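PDB 5M41: nigritoxine from Vibrio nigripulchritudo, which is a bacterial toxin for crustaceans and insects, built on a fold described as new. Local coordinates for residues S330-K344 against A441-R454. Residues are numbered along the deposited sequence; the frame is centred on the assembly and turned at random.
Sequences SLSLAAIPGGKIVAK and AQTKSFFERVAIVR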
ATOM      1  N   SER A 330      -6.944  -4.948   7.356  1.00 38.06           N
ATOM      2  CA  SER A 330      -5.894  -4.335   6.591  1.00 37.39           C
ATOM      3  C   SER A 330      -5.894  -2.877   7.019  1.00 39.23           C
ATOM      4  O   SER A 330      -6.896  -2.170   6.821  1.00 40.03           O
ATOM      5  CB  SER A 330      -6.193  -4.446   5.101  1.00 36.86           C
ATOM      6  OG  SER A 330      -5.306  -3.632   4.344  1.00 39.40           O
ATOM      7  N   LEU A 331      -4.808  -2.436   7.645  1.00 37.15           N
ATOM      8  CA  LEU A 331      -4.634  -1.017   7.866  1.00 37.05           C
ATOM      9  C   LEU A 331      -3.878  -0.470   6.661  1.00 37.28           C
ATOM     10  O   LEU A 331      -2.673  -0.733   6.490  1.00 35.59           O
ATOM     11  CB  LEU A 331      -3.916  -0.737   9.191  1.00 36.62           C
ATOM     12  CG  LEU A 331      -3.270   0.634   9.446  1.00 38.74           C
ATOM     13  CD1 LEU A 331      -4.278   1.769   9.424  1.00 38.91           C
ATOM     14  CD2 LEU A 331      -2.549   0.607  10.780  1.00 39.44           C
ATOM     15  N   SER A 332      -4.589   0.270   5.818  1.00 34.55           N
ATOM     16  CA  SER A 332      -4.007   0.842   4.608  1.00 35.42           C
ATOM     17  C   SER A 332      -3.441   2.207   4.905  1.00 35.51           C
ATOM     18  O   SER A 332      -4.117   3.035   5.486  1.00 37.01           O
ATOM     19  CB  SER A 332      -5.063   1.002   3.501  1.00 37.49           C
ATOM     20  OG  SER A 332      -5.462  -0.255   2.978  1.00 38.86           O
ATOM     21  N   LEU A 333      -2.200   2.436   4.496  1.00 33.98           N
ATOM     22  CA  LEU A 333      -1.621   3.756   4.535  1.00 34.99           C
ATOM     23  C   LEU A 333      -1.342   4.085   3.088  1.00 36.58           C
ATOM     24  O   LEU A 333      -0.428   3.520   2.464  1.00 37.86           O
ATOM     25  CB  LEU A 333      -0.363   3.749   5.394  1.00 36.07           C
ATOM     26  CG  LEU A 333      -0.593   3.337   6.856  1.00 36.46           C
ATOM     27  CD1 LEU A 333       0.730   3.040   7.531  1.00 38.00           C
ATOM     28  CD2 LEU A 333      -1.348   4.426   7.615  1.00 37.68           C
ATOM     29  N   ALA A 334      -2.180   4.959   2.539  1.00 37.49           N
ATOM     30  CA  ALA A 334      -2.180   5.242   1.113  1.00 37.48           C
ATOM     31  C   ALA A 334      -1.810   6.681   0.895  1.00 38.54           C
ATOM     32  O   ALA A 334      -2.432   7.569   1.461  1.00 39.80           O
ATOM     33  CB  ALA A 334      -3.549   4.965   0.515  1.00 38.30           C
ATOM     34  N   ALA A 335      -0.798   6.910   0.066  1.00 40.02           N
ATOM     35  CA  ALA A 335      -0.458   8.248  -0.366  1.00 40.70           C
ATOM     36  C   ALA A 335      -1.639   8.853  -1.126  1.00 41.40           C
ATOM     37  O   ALA A 335      -2.451   8.138  -1.746  1.00 39.54           O
ATOM     38  CB  ALA A 335       0.772   8.228  -1.236  1.00 40.69           C
ATOM     39  N   ILE A 336      -1.733  10.171  -1.042  1.00 41.28           N
ATOM     40  CA  ILE A 336      -2.814  10.944  -1.652  1.00 41.53           C
ATOM     41  C   ILE A 336      -2.168  12.143  -2.381  1.00 41.93           C
ATOM     42  O   ILE A 336      -1.263  12.765  -1.836  1.00 42.17           O
ATOM     43  CB  ILE A 336      -3.818  11.418  -0.556  1.00 42.28           C
ATOM     44  CG1 ILE A 336      -4.639  10.234   0.025  1.00 41.57           C
ATOM     45  CG2 ILE A 336      -4.737  12.524  -1.057  1.00 43.52           C
ATOM     46  CD1 ILE A 336      -5.487   9.467  -0.990  1.00 42.35           C
ATOM     47  N   PRO A 337      -2.622  12.466  -3.608  1.00 43.43           N
ATOM     48  CA  PRO A 337      -2.022  13.592  -4.341  1.00 45.55           C
ATOM     49  C   PRO A 337      -1.902  14.849  -3.478  1.00 45.83           C
ATOM     50  O   PRO A 337      -2.848  15.224  -2.769  1.00 46.71           O
ATOM     51  CB  PRO A 337      -3.003  13.837  -5.493  1.00 46.91           C
ATOM     52  CG  PRO A 337      -3.722  12.551  -5.675  1.00 47.85           C
ATOM     53  CD  PRO A 337      -3.752  11.863  -4.340  1.00 44.91           C
ATOM     54  N   GLY A 338      -0.722  15.457  -3.497  1.00 46.32           N
ATOM     55  CA  GLY A 338      -0.499  16.674  -2.745  1.00 48.46           C
ATOM     56  C   GLY A 338       0.300  16.450  -1.482  1.00 49.45           C
ATOM     57  O   GLY A 338       0.266  17.273  -0.585  1.00 50.33           O
ATOM     58  N   GLY A 339       1.001  15.324  -1.402  1.00 47.48           N
ATOM     59  CA  GLY A 339       1.820  15.033  -0.232  1.00 48.59           C
ATOM     60  C   GLY A 339       1.037  14.660   1.009  1.00 45.83           C
ATOM     61  O   GLY A 339       1.490  14.915   2.121  1.00 46.97           O
ATOM     62  N   LYS A 340      -0.133  14.057   0.823  1.00 45.49           N
ATOM     63  CA  LYS A 340      -0.929  13.570   1.945  1.00 46.10           C
ATOM     64  C   LYS A 340      -0.893  12.042   2.027  1.00 45.52           C
ATOM     65  O   LYS A 340      -0.429  11.375   1.083  1.00 45.32           O
ATOM     66  CB  LYS A 340      -2.369  14.066   1.844  1.00 48.54           C
ATOM     67  CG  LYS A 340      -2.523  15.566   2.089  1.00 54.45           C
ATOM     68  CD  LYS A 340      -3.886  16.064   1.630  1.00 59.79           C
ATOM     69  CE  LYS A 340      -4.005  17.589   1.747  1.00 64.74           C
ATOM     70  NZ  LYS A 340      -3.860  18.061   3.158  1.00 67.83           N
ATOM     71  N   ILE A 341      -1.357  11.511   3.160  1.00 43.01           N
ATOM     72  CA  ILE A 341      -1.529  10.068   3.372  1.00 43.45           C
ATOM     73  C   ILE A 341      -2.866   9.853   4.061  1.00 41.91           C
ATOM     74  O   ILE A 341      -3.198  10.558   5.000  1.00 41.76           O
ATOM     75  CB  ILE A 341      -0.427   9.451   4.267  1.00 45.63           C
ATOM     76  CG1 ILE A 341       0.876   9.348   3.495  1.00 49.60           C
ATOM     77  CG2 ILE A 341      -0.799   8.021   4.673  1.00 45.79           C
ATOM     78  CD1 ILE A 341       2.011   8.728   4.293  1.00 53.88           C
ATOM     79  N   VAL A 342      -3.642   8.890   3.575  1.00 41.48           N
ATOM     80  CA  VAL A 342      -4.862   8.498   4.263  1.00 41.54           C
ATOM     81  C   VAL A 342      -4.630   7.160   4.982  1.00 40.86           C
ATOM     82  O   VAL A 342      -4.030   6.239   4.413  1.00 39.65           O
ATOM     83  CB  VAL A 342      -6.086   8.468   3.307  1.00 41.73           C
ATOM     84  CG1 VAL A 342      -5.953   7.380   2.251  1.00 41.22           C
ATOM     85  CG2 VAL A 342      -7.394   8.330   4.079  1.00 41.77           C
ATOM     86  N   ALA A 343      -5.051   7.082   6.244  1.00 38.52           N
ATOM     87  CA  ALA A 343      -5.141   5.799   6.940  1.00 39.59           C
ATOM     88  C   ALA A 343      -6.591   5.364   6.879  1.00 40.88           C
ATOM     89  O   ALA A 343      -7.501   6.183   7.082  1.00 38.94           O
ATOM     90  CB  ALA A 343      -4.698   5.921   8.387  1.00 39.72           C
ATOM     91  N   LYS A 344      -6.796   4.085   6.587  1.00 39.60           N
ATOM     92  CA  LYS A 344      -8.119   3.520   6.474  1.00 41.59           C
ATOM     93  C   LYS A 344      -8.044   2.034   6.778  1.00 41.73           C
ATOM     94  O   LYS A 344      -7.163   1.347   6.254  1.00 41.00           O
ATOM     95  CB  LYS A 344      -8.644   3.728   5.045  1.00 43.15           C
ATOM     96  CG  LYS A 344     -10.126   3.456   4.866  1.00 48.75           C
ATOM     97  CD  LYS A 344     -10.706   4.201   3.652  1.00 49.60           C
ATOM     98  CE  LYS A 344     -12.239   4.071   3.591  1.00 50.76           C
ATOM     99  NZ  LYS A 344     -12.863   5.284   2.939  1.00 56.49           N
ATOM    100  N   ALA A 441      -5.681  -3.602  -0.602  1.00 39.29           N
ATOM    101  CA  ALA A 441      -6.956  -2.932  -0.499  1.00 41.37           C
ATOM    102  C   ALA A 441      -6.945  -1.632  -1.299  1.00 42.49           C
ATOM    103  O   ALA A 441      -8.013  -1.104  -1.588  1.00 43.36           O
ATOM    104  CB  ALA A 441      -7.283  -2.647   0.946  1.00 39.96           C
ATOM    105  N   GLN A 442      -5.757  -1.121  -1.655  1.00 40.26           N
ATOM    106  CA  GLN A 442      -5.636   0.191  -2.346  1.00 40.57           C
ATOM    107  C   GLN A 442      -5.982   0.077  -3.836  1.00 42.95           C
ATOM    108  O   GLN A 442      -5.126   0.189  -4.708  1.00 42.62           O
ATOM    109  CB  GLN A 442      -4.249   0.786  -2.112  1.00 38.40           C
ATOM    110  CG  GLN A 442      -4.015   0.994  -0.616  1.00 37.07           C
ATOM    111  CD  GLN A 442      -2.679   1.608  -0.256  1.00 37.24           C
ATOM    112  OE1 GLN A 442      -2.096   2.396  -1.022  1.00 38.33           O
ATOM    113  NE2 GLN A 442      -2.195   1.277   0.930  1.00 34.85           N
ATOM    114  N   THR A 443      -7.248  -0.213  -4.105  1.00 44.11           N
ATOM    115  CA  THR A 443      -7.727  -0.371  -5.459  1.00 46.92           C
ATOM    116  C   THR A 443      -8.178   0.982  -6.033  1.00 49.76           C
ATOM    117  O   THR A 443      -8.176   2.035  -5.348  1.00 48.06           O
ATOM    118  CB  THR A 443      -8.946  -1.303  -5.485  1.00 48.35           C
ATOM    119  OG1 THR A 443      -9.951  -0.747  -4.637  1.00 47.03           O
ATOM    120  CG2 THR A 443      -8.596  -2.743  -4.996  1.00 45.63           C
ATOM    121  N   LYS A 444      -8.579   0.933  -7.302  1.00 53.02           N
ATOM    122  CA  LYS A 444      -9.210   2.055  -7.986  1.00 54.67           C
ATOM    123  C   LYS A 444     -10.383   2.594  -7.173  1.00 52.91           C
ATOM    124  O   LYS A 444     -10.437   3.776  -6.883  1.00 54.08           O
ATOM    125  CB  LYS A 444      -9.684   1.599  -9.367  1.00 59.37           C
ATOM    126  CG  LYS A 444     -10.089   2.720 -10.320  1.00 64.59           C
ATOM    127  CD  LYS A 444     -10.968   2.160 -11.441  1.00 70.54           C
ATOM    128  CE  LYS A 444     -10.781   2.911 -12.751  1.00 74.50           C
ATOM    129  NZ  LYS A 444     -10.826   4.386 -12.563  1.00 74.22           N
ATOM    130  N   SER A 445     -11.309   1.733  -6.778  1.00 54.13           N
ATOM    131  CA  SER A 445     -12.515   2.216  -6.124  1.00 56.81           C
ATOM    132  C   SER A 445     -12.223   2.756  -4.713  1.00 55.74           C
ATOM    133  O   SER A 445     -12.836   3.738  -4.285  1.00 57.11           O
ATOM    134  CB  SER A 445     -13.580   1.133  -6.099  1.00 61.06           C
ATOM    135  OG  SER A 445     -13.051  -0.023  -5.490  1.00 61.00           O
ATOM    136  N   PHE A 446     -11.257   2.139  -4.024  1.00 50.76           N
ATOM    137  CA  PHE A 446     -10.791   2.605  -2.719  1.00 46.59           C
ATOM    138  C   PHE A 446     -10.494   4.109  -2.758  1.00 45.06           C
ATOM    139  O   PHE A 446     -10.957   4.861  -1.897  1.00 44.43           O
ATOM    140  CB  PHE A 446      -9.548   1.770  -2.329  1.00 44.07           C
ATOM    141  CG  PHE A 446      -8.822   2.246  -1.107  1.00 42.41           C
ATOM    142  CD1 PHE A 446      -9.073   1.661   0.151  1.00 41.51           C
ATOM    143  CD2 PHE A 446      -7.823   3.222  -1.207  1.00 41.30           C
ATOM    144  CE1 PHE A 446      -8.374   2.068   1.288  1.00 40.15           C
ATOM    145  CE2 PHE A 446      -7.121   3.631  -0.072  1.00 41.90           C
ATOM    146  CZ  PHE A 446      -7.398   3.056   1.180  1.00 39.72           C
ATOM    147  N   PHE A 447      -9.725   4.546  -3.755  1.00 46.07           N
ATOM    148  CA  PHE A 447      -9.403   5.967  -3.917  1.00 47.17           C
ATOM    149  C   PHE A 447     -10.619   6.827  -4.322  1.00 49.43           C
ATOM    150  O   PHE A 447     -10.723   7.980  -3.898  1.00 47.49           O
ATOM    151  CB  PHE A 447      -8.208   6.180  -4.861  1.00 46.53           C
ATOM    152  CG  PHE A 447      -6.909   5.705  -4.271  1.00 45.01           C
ATOM    153  CD1 PHE A 447      -6.263   6.454  -3.317  1.00 42.48           C
ATOM    154  CD2 PHE A 447      -6.380   4.466  -4.627  1.00 45.14           C
ATOM    155  CE1 PHE A 447      -5.084   5.995  -2.724  1.00 42.96           C
ATOM    156  CE2 PHE A 447      -5.220   3.993  -4.045  1.00 44.75           C
ATOM    157  CZ  PHE A 447      -4.564   4.764  -3.095  1.00 42.46           C
ATOM    158  N   GLU A 448     -11.524   6.259  -5.119  1.00 52.31           N
ATOM    159  CA  GLU A 448     -12.807   6.917  -5.425  1.00 56.70           C
ATOM    160  C   GLU A 448     -13.556   7.142  -4.120  1.00 56.39           C
ATOM    161  O   GLU A 448     -14.096   8.222  -3.893  1.00 59.17           O
ATOM    162  CB  GLU A 448     -13.655   6.065  -6.372  1.00 60.91           C
ATOM    163  CG  GLU A 448     -13.048   5.917  -7.759  1.00 66.21           C
ATOM    164  CD  GLU A 448     -13.752   4.885  -8.647  1.00 71.99           C
ATOM    165  OE1 GLU A 448     -14.633   4.117  -8.180  1.00 72.97           O
ATOM    166  OE2 GLU A 448     -13.398   4.836  -9.843  1.00 75.45           O
ATOM    167  N   ARG A 449     -13.551   6.136  -3.244  1.00 54.17           N
ATOM    168  CA  ARG A 449     -14.233   6.267  -1.955  1.00 57.43           C
ATOM    169  C   ARG A 449     -13.593   7.341  -1.105  1.00 55.48           C
ATOM    170  O   ARG A 449     -14.295   8.188  -0.543  1.00 55.32           O
ATOM    171  CB  ARG A 449     -14.291   4.947  -1.207  1.00 58.26           C
ATOM    172  CG  ARG A 449     -15.213   3.928  -1.863  1.00 64.93           C
ATOM    173  CD  ARG A 449     -15.069   2.589  -1.160  1.00 69.53           C
ATOM    174  NE  ARG A 449     -15.054   1.489  -2.115  1.00 74.38           N
ATOM    175  CZ  ARG A 449     -14.123   0.544  -2.195  1.00 73.47           C
ATOM    176  NH1 ARG A 449     -13.092   0.500  -1.351  1.00 66.04           N
ATOM    177  NH2 ARG A 449     -14.255  -0.392  -3.125  1.00 78.49           N
ATOM    178  N   VAL A 450     -12.262   7.330  -1.053  1.00 51.31           N
ATOM    179  CA  VAL A 450     -11.515   8.350  -0.322  1.00 48.70           C
ATOM    180  C   VAL A 450     -11.911   9.753  -0.813  1.00 52.32           C
ATOM    181  O   VAL A 450     -12.175  10.633   0.013  1.00 49.39           O
ATOM    182  CB  VAL A 450      -9.982   8.125  -0.403  1.00 47.41           C
ATOM    183  CG1 VAL A 450      -9.206   9.358   0.053  1.00 46.37           C
ATOM    184  CG2 VAL A 450      -9.557   6.899   0.413  1.00 45.49           C
ATOM    185  N   ALA A 451     -11.971   9.938  -2.138  1.00 52.44           N
ATOM    186  CA  ALA A 451     -12.321  11.231  -2.758  1.00 57.52           C
ATOM    187  C   ALA A 451     -13.740  11.710  -2.421  1.00 60.95           C
ATOM    188  O   ALA A 451     -13.967  12.920  -2.257  1.00 62.85           O
ATOM    189  CB  ALA A 451     -12.123  11.189  -4.273  1.00 57.72           C
ATOM    190  N   ILE A 452     -14.678  10.769  -2.308  1.00 63.05           N
ATOM    191  CA  ILE A 452     -16.061  11.083  -1.921  1.00 68.95           C
ATOM    192  C   ILE A 452     -16.100  11.658  -0.506  1.00 69.73           C
ATOM    193  O   ILE A 452     -16.591  12.772  -0.290  1.00 69.64           O
ATOM    194  CB  ILE A 452     -17.008   9.848  -2.003  1.00 70.56           C
ATOM    195  CG1 ILE A 452     -17.101   9.290  -3.434  1.00 72.74           C
ATOM    196  CG2 ILE A 452     -18.395  10.188  -1.467  1.00 72.55           C
ATOM    197  CD1 ILE A 452     -17.244  10.334  -4.526  1.00 74.03           C
ATOM    198  N   VAL A 453     -15.575  10.896   0.450  1.00 66.51           N
ATOM    199  CA  VAL A 453     -15.541  11.339   1.843  1.00 66.37           C
ATOM    200  C   VAL A 453     -14.940  12.734   1.982  1.00 65.36           C
ATOM    201  O   VAL A 453     -15.535  13.597   2.624  1.00 67.08           O
ATOM    202  CB  VAL A 453     -14.832  10.325   2.754  1.00 62.25           C
ATOM    203  CG1 VAL A 453     -14.806  10.837   4.191  1.00 61.82           C
ATOM    204  CG2 VAL A 453     -15.545   8.988   2.671  1.00 60.91           C
ATOM    205  N   ARG A 454     -13.791  12.970   1.354  1.00 63.64           N
ATOM    206  CA  ARG A 454     -13.149  14.285   1.423  1.00 64.54           C
ATOM    207  C   ARG A 454     -14.064  15.403   0.919  1.00 70.75           C
ATOM    208  O   ARG A 454     -14.133  16.468   1.531  1.00 68.24           O
ATOM    209  CB  ARG A 454     -11.860  14.326   0.609  1.00 61.23           C
ATOM    210  CG  ARG A 454     -10.666  13.632   1.219  1.00 56.39           C
ATOM    211  CD  ARG A 454      -9.524  13.687   0.218  1.00 53.92           C
ATOM    212  NE  ARG A 454      -8.795  14.953   0.302  1.00 53.29           N
ATOM    213  CZ  ARG A 454      -7.805  15.319  -0.513  1.00 53.16           C
ATOM    214  NH1 ARG A 454      -7.409  14.530  -1.511  1.00 50.87           N
ATOM    215  NH2 ARG A 454      -7.201  16.485  -0.331  1.00 54.23           N
TER
HETATM  216  O   HOH W   1      -4.579  -4.888   2.045  1.00 36.85           O
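Ile-336 meets three side chains of the helix 444-454 at once. From its CB, the CG2 branch passes beside the guanidinium of Arg-454, 3.4 Å from NH1, while NH2 of that group forms a salt bridge with Glu-501. The other branch, CG1, is held anti to the carbonyl carbon (chi1 -70°) and carries CD1 to the helix, where it lies in the plane of the Phe-447 ring at its edge, 3.9 Å from CD1 of that ring. The same methyl meets CG1 of Val-450 tip to tip, and on the partner strand Val-342 CG1 approaches the other Val-450 methyl, CG2, in the same manner.

Farther along the hairpin the Phe-446 ring fits among Ala-334, Ser-332 and Lys-344: its CE2 is 3.9 Å from Ala-334 CB, its CZ touches Ser-332 CB, and the aliphatic chain of Lys-344 runs past CE1. Gln-442 CA lies above one face of this ring, toward its rim, and Phe-446 CD2 in turn sits over the centre of the Phe-447 ring.

Just ahead of the helix, the extended Gln-442 side chain lays its amide against Ala-334, with OE1 3.3 Å from CB. Its NE2 gives a weak, bent hydrogen bond to Leu-333 O (3.2 Å, 142°). This buried amide is held at both ends, since OE1 accepts from Thr-365 and NE2 also bonds to Asp-368, which binds Ser-332 OG and Ala-441 N as well and so ties the helix approach to strand 366-370.

The helix crosses strand 330-336 at -70°, packing on one face of the antiparallel hairpin; on the other, Leu-333 and Ile-341 meet helix 386-396, and Leu-331 and Ala-343 meet helix 302-319, so this hairpin lies between helix 444-457 and those two helices.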